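Long-range contact in ribonucleoside-diphosphate reductase subunit beta (Clostridium botulinum, PDB 6ZJK), which forms the iron-binding small subunit of a ribonucleotide reductase, which converts ribonucleoside diphosphates to the deoxyribonucleotides needed for DNA synthesis: residues L294-N308 and Y320-D332. Sequence-based numbering, arbitrary orientation.
Sequences LNDELIERYIKYLSN and YPEINKHPMEWID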
ATOM      1  N   LEU A 294      33.084 -16.102  -2.153  1.00 36.56           N
ATOM      2  CA  LEU A 294      32.019 -17.066  -1.911  1.00 39.20           C
ATOM      3  C   LEU A 294      32.455 -18.449  -2.379  1.00 47.51           C
ATOM      4  O   LEU A 294      33.221 -18.582  -3.346  1.00 46.64           O
ATOM      5  CB  LEU A 294      30.731 -16.674  -2.628  1.00 44.24           C
ATOM      6  CG  LEU A 294      29.978 -15.408  -2.187  1.00 41.77           C
ATOM      7  CD1 LEU A 294      28.850 -15.141  -3.133  1.00 45.61           C
ATOM      8  CD2 LEU A 294      29.421 -15.567  -0.775  1.00 43.90           C
ATOM      9  N   ASN A 295      31.978 -19.455  -1.688  1.00 45.51           N
ATOM     10  CA  ASN A 295      32.206 -20.826  -2.040  1.00 49.45           C
ATOM     11  C   ASN A 295      31.041 -21.653  -1.595  1.00 49.45           C
ATOM     12  O   ASN A 295      30.287 -21.245  -0.792  1.00 43.90           O
ATOM     13  CB  ASN A 295      33.552 -21.342  -1.540  1.00 46.36           C
ATOM     14  CG  ASN A 295      33.626 -21.460  -0.055  1.00 50.03           C
ATOM     15  OD1 ASN A 295      32.924 -22.235   0.527  1.00 48.79           O
ATOM     16  ND2 ASN A 295      34.462 -20.697   0.539  1.00 43.97           N
ATOM     17  N   ASP A 296      30.896 -22.836  -2.119  1.00 43.69           N
ATOM     18  CA  ASP A 296      29.760 -23.638  -1.770  1.00 48.46           C
ATOM     19  C   ASP A 296      29.500 -23.945  -0.287  1.00 52.05           C
ATOM     20  O   ASP A 296      28.383 -24.072   0.098  1.00 46.87           O
ATOM     21  CB  ASP A 296      29.780 -24.922  -2.544  1.00 51.27           C
ATOM     22  CG  ASP A 296      29.556 -24.716  -3.985  1.00 57.38           C
ATOM     23  OD1 ASP A 296      29.446 -25.674  -4.726  1.00 61.34           O
ATOM     24  OD2 ASP A 296      29.455 -23.591  -4.389  1.00 54.27           O
ATOM     25  N   GLU A 297      30.553 -24.087   0.491  1.00 47.43           N
ATOM     26  CA  GLU A 297      30.408 -24.432   1.877  1.00 49.44           C
ATOM     27  C   GLU A 297      30.102 -23.228   2.696  1.00 48.34           C
ATOM     28  O   GLU A 297      29.335 -23.282   3.572  1.00 46.18           O
ATOM     29  CB  GLU A 297      31.691 -25.067   2.413  1.00 49.83           C
ATOM     30  CG  GLU A 297      31.516 -25.695   3.776  1.00 57.55           C
ATOM     31  CD  GLU A 297      32.804 -26.021   4.543  1.00 72.22           C
ATOM     32  OE1 GLU A 297      32.666 -26.344   5.715  1.00 68.07           O
ATOM     33  OE2 GLU A 297      33.928 -25.969   4.018  1.00 73.48           O
ATOM     34  N   LEU A 298      30.647 -22.093   2.343  1.00 48.19           N
ATOM     35  CA  LEU A 298      30.347 -20.870   3.004  1.00 49.44           C
ATOM     36  C   LEU A 298      28.912 -20.425   2.783  1.00 47.99           C
ATOM     37  O   LEU A 298      28.330 -19.862   3.626  1.00 47.70           O
ATOM     38  CB  LEU A 298      31.318 -19.837   2.603  1.00 45.42           C
ATOM     39  CG  LEU A 298      31.079 -18.516   3.196  1.00 54.06           C
ATOM     40  CD1 LEU A 298      31.298 -18.566   4.671  1.00 51.30           C
ATOM     41  CD2 LEU A 298      32.031 -17.559   2.576  1.00 48.95           C
ATOM     42  N   ILE A 299      28.347 -20.736   1.645  1.00 46.57           N
ATOM     43  CA  ILE A 299      26.997 -20.439   1.351  1.00 45.92           C
ATOM     44  C   ILE A 299      26.115 -21.378   2.151  1.00 49.15           C
ATOM     45  O   ILE A 299      25.098 -20.997   2.613  1.00 43.69           O
ATOM     46  CB  ILE A 299      26.741 -20.578  -0.167  1.00 48.39           C
ATOM     47  CG1 ILE A 299      27.401 -19.453  -0.930  1.00 46.91           C
ATOM     48  CG2 ILE A 299      25.301 -20.520  -0.496  1.00 40.09           C
ATOM     49  CD1 ILE A 299      27.331 -19.630  -2.405  1.00 47.28           C
ATOM     50  N   GLU A 300      26.517 -22.620   2.273  1.00 45.06           N
ATOM     51  CA  GLU A 300      25.794 -23.614   3.036  1.00 45.46           C
ATOM     52  C   GLU A 300      25.710 -23.221   4.473  1.00 43.70           C
ATOM     53  O   GLU A 300      24.691 -23.193   5.044  1.00 45.58           O
ATOM     54  CB  GLU A 300      26.525 -24.936   2.973  1.00 46.91           C
ATOM     55  CG  GLU A 300      25.724 -26.142   3.389  1.00 53.79           C
ATOM     56  CD  GLU A 300      26.567 -27.314   3.931  1.00 60.37           C
ATOM     57  OE1 GLU A 300      27.783 -27.288   3.808  1.00 58.89           O
ATOM     58  OE2 GLU A 300      26.003 -28.278   4.474  1.00 55.70           O
ATOM     59  N   ARG A 301      26.826 -22.883   5.029  1.00 46.12           N
ATOM     60  CA  ARG A 301      26.900 -22.518   6.437  1.00 48.56           C
ATOM     61  C   ARG A 301      26.161 -21.212   6.723  1.00 44.05           C
ATOM     62  O   ARG A 301      25.506 -21.080   7.763  1.00 45.57           O
ATOM     63  CB  ARG A 301      28.374 -22.439   6.857  1.00 48.75           C
ATOM     64  CG  ARG A 301      29.123 -23.800   6.850  1.00 55.23           C
ATOM     65  CD  ARG A 301      30.569 -23.681   7.394  1.00 56.25           C
ATOM     66  NE  ARG A 301      30.585 -22.890   8.621  1.00 63.81           N
ATOM     67  CZ  ARG A 301      30.534 -23.361   9.864  1.00 75.90           C
ATOM     68  NH1 ARG A 301      30.504 -24.673  10.105  1.00 70.43           N
ATOM     69  NH2 ARG A 301      30.525 -22.495  10.878  1.00 77.96           N
ATOM     70  N   TYR A 302      26.208 -20.248   5.804  1.00 41.81           N
ATOM     71  CA  TYR A 302      25.560 -18.968   6.085  1.00 41.44           C
ATOM     72  C   TYR A 302      24.046 -19.121   6.135  1.00 39.82           C
ATOM     73  O   TYR A 302      23.402 -18.662   7.086  1.00 43.31           O
ATOM     74  CB  TYR A 302      25.968 -17.914   5.054  1.00 42.55           C
ATOM     75  CG  TYR A 302      25.376 -16.543   5.306  1.00 49.23           C
ATOM     76  CD1 TYR A 302      25.431 -15.949   6.568  1.00 46.62           C
ATOM     77  CD2 TYR A 302      24.772 -15.825   4.268  1.00 47.30           C
ATOM     78  CE1 TYR A 302      24.887 -14.689   6.788  1.00 44.84           C
ATOM     79  CE2 TYR A 302      24.227 -14.570   4.482  1.00 46.33           C
ATOM     80  CZ  TYR A 302      24.285 -14.007   5.739  1.00 46.71           C
ATOM     81  OH  TYR A 302      23.741 -12.758   5.930  1.00 42.01           O
ATOM     82  N   ILE A 303      23.465 -19.804   5.148  1.00 40.23           N
ATOM     83  CA  ILE A 303      22.016 -19.963   5.110  1.00 38.87           C
ATOM     84  C   ILE A 303      21.522 -20.731   6.333  1.00 44.05           C
ATOM     85  O   ILE A 303      20.521 -20.352   6.955  1.00 41.13           O
ATOM     86  CB  ILE A 303      21.582 -20.654   3.803  1.00 40.08           C
ATOM     87  CG1 ILE A 303      22.108 -19.893   2.571  1.00 43.58           C
ATOM     88  CG2 ILE A 303      20.067 -20.762   3.743  1.00 41.46           C
ATOM     89  CD1 ILE A 303      21.739 -18.442   2.560  1.00 44.24           C
ATOM     90  N   LYS A 304      22.229 -21.807   6.713  1.00 41.72           N
ATOM     91  CA  LYS A 304      21.818 -22.597   7.868  1.00 42.08           C
ATOM     92  C   LYS A 304      21.885 -21.769   9.143  1.00 39.77           C
ATOM     93  O   LYS A 304      21.009 -21.879  10.007  1.00 38.67           O
ATOM     94  CB  LYS A 304      22.675 -23.869   7.990  1.00 39.71           C
ATOM     95  CG  LYS A 304      22.329 -24.938   6.961  1.00 42.41           C
ATOM     96  CD  LYS A 304      23.136 -26.243   7.118  1.00 45.12           C
ATOM     97  CE  LYS A 304      22.795 -27.242   5.996  1.00 44.46           C
ATOM     98  NZ  LYS A 304      23.628 -28.501   6.007  1.00 50.77           N
ATOM     99  N   TYR A 305      22.941 -20.962   9.290  1.00 38.96           N
ATOM    100  CA  TYR A 305      23.065 -20.089  10.454  1.00 42.30           C
ATOM    101  C   TYR A 305      21.889 -19.120  10.539  1.00 43.21           C
ATOM    102  O   TYR A 305      21.377 -18.840  11.628  1.00 41.01           O
ATOM    103  CB  TYR A 305      24.392 -19.324  10.395  1.00 37.74           C
ATOM    104  CG  TYR A 305      24.510 -18.177  11.384  1.00 47.88           C
ATOM    105  CD1 TYR A 305      24.897 -18.391  12.706  1.00 48.39           C
ATOM    106  CD2 TYR A 305      24.229 -16.876  10.989  1.00 46.19           C
ATOM    107  CE1 TYR A 305      25.003 -17.332  13.596  1.00 52.22           C
ATOM    108  CE2 TYR A 305      24.329 -15.813  11.865  1.00 50.48           C
ATOM    109  CZ  TYR A 305      24.709 -16.041  13.166  1.00 52.99           C
ATOM    110  OH  TYR A 305      24.798 -14.964  14.030  1.00 55.35           O
ATOM    111  N   LEU A 306      21.475 -18.571   9.402  1.00 39.41           N
ATOM    112  CA  LEU A 306      20.344 -17.650   9.401  1.00 43.17           C
ATOM    113  C   LEU A 306      19.062 -18.341   9.844  1.00 37.27           C
ATOM    114  O   LEU A 306      18.270 -17.761  10.595  1.00 35.82           O
ATOM    115  CB  LEU A 306      20.163 -17.035   8.005  1.00 36.06           C
ATOM    116  CG  LEU A 306      21.193 -15.978   7.607  1.00 41.37           C
ATOM    117  CD1 LEU A 306      20.943 -15.436   6.177  1.00 45.00           C
ATOM    118  CD2 LEU A 306      21.210 -14.841   8.601  1.00 42.98           C
ATOM    119  N   SER A 307      18.837 -19.581   9.394  1.00 36.06           N
ATOM    120  CA  SER A 307      17.597 -20.251   9.764  1.00 41.22           C
ATOM    121  C   SER A 307      17.523 -20.506  11.266  1.00 43.51           C
ATOM    122  O   SER A 307      16.430 -20.459  11.841  1.00 43.51           O
ATOM    123  CB  SER A 307      17.416 -21.549   8.976  1.00 38.35           C
ATOM    124  OG  SER A 307      18.248 -22.574   9.454  1.00 41.61           O
ATOM    125  N   ASN A 308      18.664 -20.747  11.928  1.00 45.97           N
ATOM    126  CA  ASN A 308      18.644 -20.922  13.383  1.00 47.92           C
ATOM    127  C   ASN A 308      18.124 -19.661  14.064  1.00 43.77           C
ATOM    128  O   ASN A 308      17.297 -19.736  14.980  1.00 40.74           O
ATOM    129  CB  ASN A 308      20.041 -21.248  13.919  1.00 41.00           C
ATOM    130  CG  ASN A 308      20.570 -22.580  13.426  1.00 43.45           C
ATOM    131  OD1 ASN A 308      19.828 -23.442  12.958  1.00 43.00           O
ATOM    132  ND2 ASN A 308      21.869 -22.743  13.523  1.00 44.51           N
ATOM    133  N   TYR A 320      19.796 -26.677  12.725  1.00 47.57           N
ATOM    134  CA  TYR A 320      21.231 -26.931  12.582  1.00 45.59           C
ATOM    135  C   TYR A 320      21.997 -26.398  13.791  1.00 53.80           C
ATOM    136  O   TYR A 320      22.846 -25.512  13.662  1.00 51.90           O
ATOM    137  CB  TYR A 320      21.735 -26.298  11.286  1.00 50.16           C
ATOM    138  CG  TYR A 320      20.803 -26.564  10.122  1.00 49.31           C
ATOM    139  CD1 TYR A 320      20.813 -27.797   9.474  1.00 45.74           C
ATOM    140  CD2 TYR A 320      19.902 -25.594   9.682  1.00 44.67           C
ATOM    141  CE1 TYR A 320      19.955 -28.054   8.412  1.00 45.83           C
ATOM    142  CE2 TYR A 320      19.035 -25.841   8.624  1.00 43.01           C
ATOM    143  CZ  TYR A 320      19.065 -27.084   8.000  1.00 48.43           C
ATOM    144  OH  TYR A 320      18.216 -27.351   6.947  1.00 47.54           O
ATOM    145  N   PRO A 321      21.757 -26.959  14.984  1.00 54.33           N
ATOM    146  CA  PRO A 321      22.379 -26.395  16.196  1.00 55.35           C
ATOM    147  C   PRO A 321      23.888 -26.477  16.182  1.00 58.85           C
ATOM    148  O   PRO A 321      24.544 -25.735  16.925  1.00 63.69           O
ATOM    149  CB  PRO A 321      21.799 -27.256  17.337  1.00 58.27           C
ATOM    150  CG  PRO A 321      20.611 -27.971  16.753  1.00 60.22           C
ATOM    151  CD  PRO A 321      20.953 -28.156  15.283  1.00 53.36           C
ATOM    152  N   GLU A 322      24.466 -27.335  15.345  1.00 54.21           N
ATOM    153  CA  GLU A 322      25.910 -27.502  15.316  1.00 57.76           C
ATOM    154  C   GLU A 322      26.628 -26.352  14.619  1.00 64.39           C
ATOM    155  O   GLU A 322      27.853 -26.262  14.719  1.00 61.57           O
ATOM    156  CB  GLU A 322      26.256 -28.848  14.658  1.00 64.11           C
ATOM    157  CG  GLU A 322      26.018 -28.945  13.140  1.00 61.56           C
ATOM    158  CD  GLU A 322      24.536 -29.105  12.764  1.00 64.50           C
ATOM    159  OE1 GLU A 322      24.262 -29.397  11.580  1.00 61.30           O
ATOM    160  OE2 GLU A 322      23.652 -29.003  13.653  1.00 55.54           O
ATOM    161  N   ILE A 323      25.896 -25.458  13.948  1.00 71.76           N
ATOM    162  CA  ILE A 323      26.469 -24.275  13.315  1.00 66.34           C
ATOM    163  C   ILE A 323      26.096 -23.086  14.192  1.00 68.59           C
ATOM    164  O   ILE A 323      25.023 -22.496  14.028  1.00 70.44           O
ATOM    165  CB  ILE A 323      25.939 -24.086  11.886  1.00 68.77           C
ATOM    166  CG1 ILE A 323      26.226 -25.314  11.031  1.00 68.66           C
ATOM    167  CG2 ILE A 323      26.539 -22.837  11.243  1.00 70.45           C
ATOM    168  CD1 ILE A 323      25.547 -25.244   9.686  1.00 70.21           C
ATOM    169  N   ASN A 324      26.955 -22.734  15.141  1.00 68.44           N
ATOM    170  CA  ASN A 324      26.635 -21.683  16.095  1.00 69.40           C
ATOM    171  C   ASN A 324      27.430 -20.394  15.923  1.00 68.39           C
ATOM    172  O   ASN A 324      27.020 -19.366  16.476  1.00 70.24           O
ATOM    173  CB  ASN A 324      26.791 -22.223  17.524  1.00 77.24           C
ATOM    174  CG  ASN A 324      28.077 -22.988  17.717  1.00 78.52           C
ATOM    175  OD1 ASN A 324      28.929 -23.020  16.834  1.00 80.65           O
ATOM    176  ND2 ASN A 324      28.203 -23.656  18.852  1.00 85.66           N
ATOM    177  N   LYS A 325      28.522 -20.393  15.167  1.00 63.17           N
ATOM    178  CA  LYS A 325      29.093 -19.059  15.032  1.00 68.39           C
ATOM    179  C   LYS A 325      28.923 -18.573  13.591  1.00 59.57           C
ATOM    180  O   LYS A 325      29.091 -19.341  12.638  1.00 55.81           O
ATOM    181  CB  LYS A 325      30.577 -19.030  15.430  1.00 66.14           C
ATOM    182  CG  LYS A 325      31.115 -17.588  15.637  1.00 73.33           C
ATOM    183  CD  LYS A 325      30.433 -16.821  16.767  1.00 77.23           C
ATOM    184  CE  LYS A 325      29.960 -15.453  16.267  1.00 69.31           C
ATOM    185  NZ  LYS A 325      28.645 -15.560  15.576  1.00 65.72           N
ATOM    186  N   HIS A 326      28.829 -17.249  13.544  1.00 58.46           N
ATOM    187  CA  HIS A 326      28.498 -16.553  12.311  1.00 52.63           C
ATOM    188  C   HIS A 326      29.625 -16.766  11.310  1.00 51.94           C
ATOM    189  O   HIS A 326      30.758 -16.346  11.570  1.00 56.62           O
ATOM    190  CB  HIS A 326      28.289 -15.071  12.610  1.00 54.32           C
ATOM    191  CG  HIS A 326      27.662 -14.305  11.495  1.00 53.47           C
ATOM    192  ND1 HIS A 326      27.816 -14.649  10.168  1.00 54.53           N
ATOM    193  CD2 HIS A 326      26.893 -13.192  11.509  1.00 55.00           C
ATOM    194  CE1 HIS A 326      27.164 -13.782   9.413  1.00 49.17           C
ATOM    195  NE2 HIS A 326      26.597 -12.888  10.204  1.00 50.90           N
ATOM    196  N   PRO A 327      29.369 -17.396  10.163  1.00 49.96           N
ATOM    197  CA  PRO A 327      30.467 -17.724   9.243  1.00 53.49           C
ATOM    198  C   PRO A 327      30.918 -16.572   8.358  1.00 55.01           C
ATOM    199  O   PRO A 327      31.982 -16.686   7.732  1.00 49.95           O
ATOM    200  CB  PRO A 327      29.880 -18.870   8.404  1.00 51.14           C
ATOM    201  CG  PRO A 327      28.404 -18.601   8.416  1.00 53.54           C
ATOM    202  CD  PRO A 327      28.082 -17.970   9.734  1.00 47.65           C
ATOM    203  N   MET A 328      30.154 -15.475   8.277  1.00 52.81           N
ATOM    204  CA  MET A 328      30.506 -14.308   7.471  0.61 50.83           C
ATOM    205  C   MET A 328      30.253 -13.038   8.286  1.00 49.97           C
ATOM    206  O   MET A 328      29.449 -12.187   7.916  1.00 50.05           O
ATOM    207  CB  MET A 328      29.689 -14.236   6.181  0.61 51.97           C
ATOM    208  CG  MET A 328      29.664 -15.480   5.325  0.61 52.23           C
ATOM    209  SD  MET A 328      28.630 -15.184   3.875  0.61 59.81           S
ATOM    210  CE  MET A 328      29.548 -13.884   3.050  0.61 56.13           C
ATOM    211  N   GLU A 329      30.949 -12.893   9.414  1.00 50.16           N
ATOM    212  CA  GLU A 329      30.628 -11.842  10.378  1.00 53.26           C
ATOM    213  C   GLU A 329      30.729 -10.431   9.792  1.00 47.22           C
ATOM    214  O   GLU A 329      30.068  -9.512  10.302  1.00 46.26           O
ATOM    215  CB  GLU A 329      31.499 -11.986  11.629  1.00 49.89           C
ATOM    216  CG  GLU A 329      30.992 -11.090  12.730  1.00 59.49           C
ATOM    217  CD  GLU A 329      31.165 -11.676  14.106  1.00 72.55           C
ATOM    218  OE1 GLU A 329      31.319 -12.916  14.214  1.00 73.08           O
ATOM    219  OE2 GLU A 329      31.100 -10.894  15.080  1.00 77.72           O
ATOM    220  N   TRP A 330      31.595 -10.246   8.789  1.00 44.86           N
ATOM    221  CA  TRP A 330      31.812  -8.918   8.224  1.00 46.53           C
ATOM    222  C   TRP A 330      30.542  -8.315   7.645  1.00 38.94           C
ATOM    223  O   TRP A 330      30.448  -7.089   7.554  1.00 38.55           O
ATOM    224  CB  TRP A 330      32.888  -8.975   7.132  1.00 45.49           C
ATOM    225  CG  TRP A 330      32.496  -9.828   5.952  1.00 47.24           C
ATOM    226  CD1 TRP A 330      32.757 -11.167   5.777  1.00 48.97           C
ATOM    227  CD2 TRP A 330      31.775  -9.405   4.783  1.00 47.78           C
ATOM    228  NE1 TRP A 330      32.235 -11.594   4.573  1.00 48.83           N
ATOM    229  CE2 TRP A 330      31.631 -10.534   3.946  1.00 49.05           C
ATOM    230  CE3 TRP A 330      31.228  -8.184   4.370  1.00 47.14           C
ATOM    231  CZ2 TRP A 330      30.971 -10.476   2.714  1.00 44.68           C
ATOM    232  CZ3 TRP A 330      30.571  -8.126   3.130  1.00 44.67           C
ATOM    233  CH2 TRP A 330      30.446  -9.266   2.327  1.00 43.57           C
ATOM    234  N   ILE A 331      29.562  -9.142   7.264  1.00 41.44           N
ATOM    235  CA  ILE A 331      28.336  -8.653   6.627  1.00 43.03           C
ATOM    236  C   ILE A 331      27.564  -7.705   7.545  1.00 48.40           C
ATOM    237  O   ILE A 331      26.933  -6.741   7.082  1.00 43.50           O
ATOM    238  CB  ILE A 331      27.455  -9.840   6.200  1.00 45.76           C
ATOM    239  CG1 ILE A 331      27.991 -10.493   4.936  1.00 50.49           C
ATOM    240  CG2 ILE A 331      26.044  -9.385   5.889  1.00 53.46           C
ATOM    241  CD1 ILE A 331      27.121 -11.637   4.465  1.00 53.47           C
ATOM    242  N   ASP A 332      27.557  -7.983   8.853  1.00 42.20           N
ATOM    243  CA  ASP A 332      26.695  -7.222   9.754  1.00 43.87           C
ATOM    244  C   ASP A 332      27.079  -5.750   9.775  1.00 44.06           C
ATOM    245  O   ASP A 332      26.219  -4.874   9.641  1.00 47.82           O
ATOM    246  CB  ASP A 332      26.737  -7.824  11.162  1.00 52.58           C
ATOM    247  CG  ASP A 332      26.095  -9.190  11.209  1.00 57.47           C
ATOM    248  OD1 ASP A 332      25.567  -9.619  10.152  1.00 62.89           O
ATOM    249  OD2 ASP A 332      26.078  -9.816  12.289  1.00 60.34           O
TER
HETATM  250  O   HOH W   1      24.299 -11.337   8.683  1.00 50.87           O
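Asn-308 hydrogen-bonds Tyr-320 with both ends of its side-chain amide. Asn-308 OD1 accepts from Tyr-320 N at 3.2 Å. Asn-308 ND2 gives to Tyr-320 O at 2.9 Å, from above the carbonyl plane. Ile-323 N reaches the same oxygen from the opposite face, closing a type I turn.

Extended beyond CG (chi2 -177°), the Lys-304 chain crosses one face of Tyr-320, with Lys-304 CG 3.7 Å from the ring centroid, a CH-pi contact. Ser-307 OG lies at the ring edge, in plane. NZ of Lys-304 continues to a salt bridge with Glu-300.

Tyr-302, Tyr-305 and His-326 form an aromatic cluster. Tyr-305 and His-326 make an offset stack, planes at 29°, and His-326 CA adds a CH-pi contact over the Tyr-305 face. The Tyr-302 and His-326 rings meet rim to rim. One water joins Tyr-302 OH, His-326 NE2 and Asp-332 OD1. Met-328 was modelled in two conformers. In the one given, its SD makes a Met-aromatic contact over one face of Tyr-302, and Leu-306 CD1 lies over the other.

In the apolar packing, Ile-323 CD1 meets Lys-304 CB at 3.6 Å. Ile-323 CG2 sits over a face of the Arg-301 guanidinium. Pro-327 CG packs against Tyr-302 CA.

Helix 296-313 also packs on helices 190-220 and 262-287. The largely irregular segment 320-332 doubles back along it in the all-helical R2 fold.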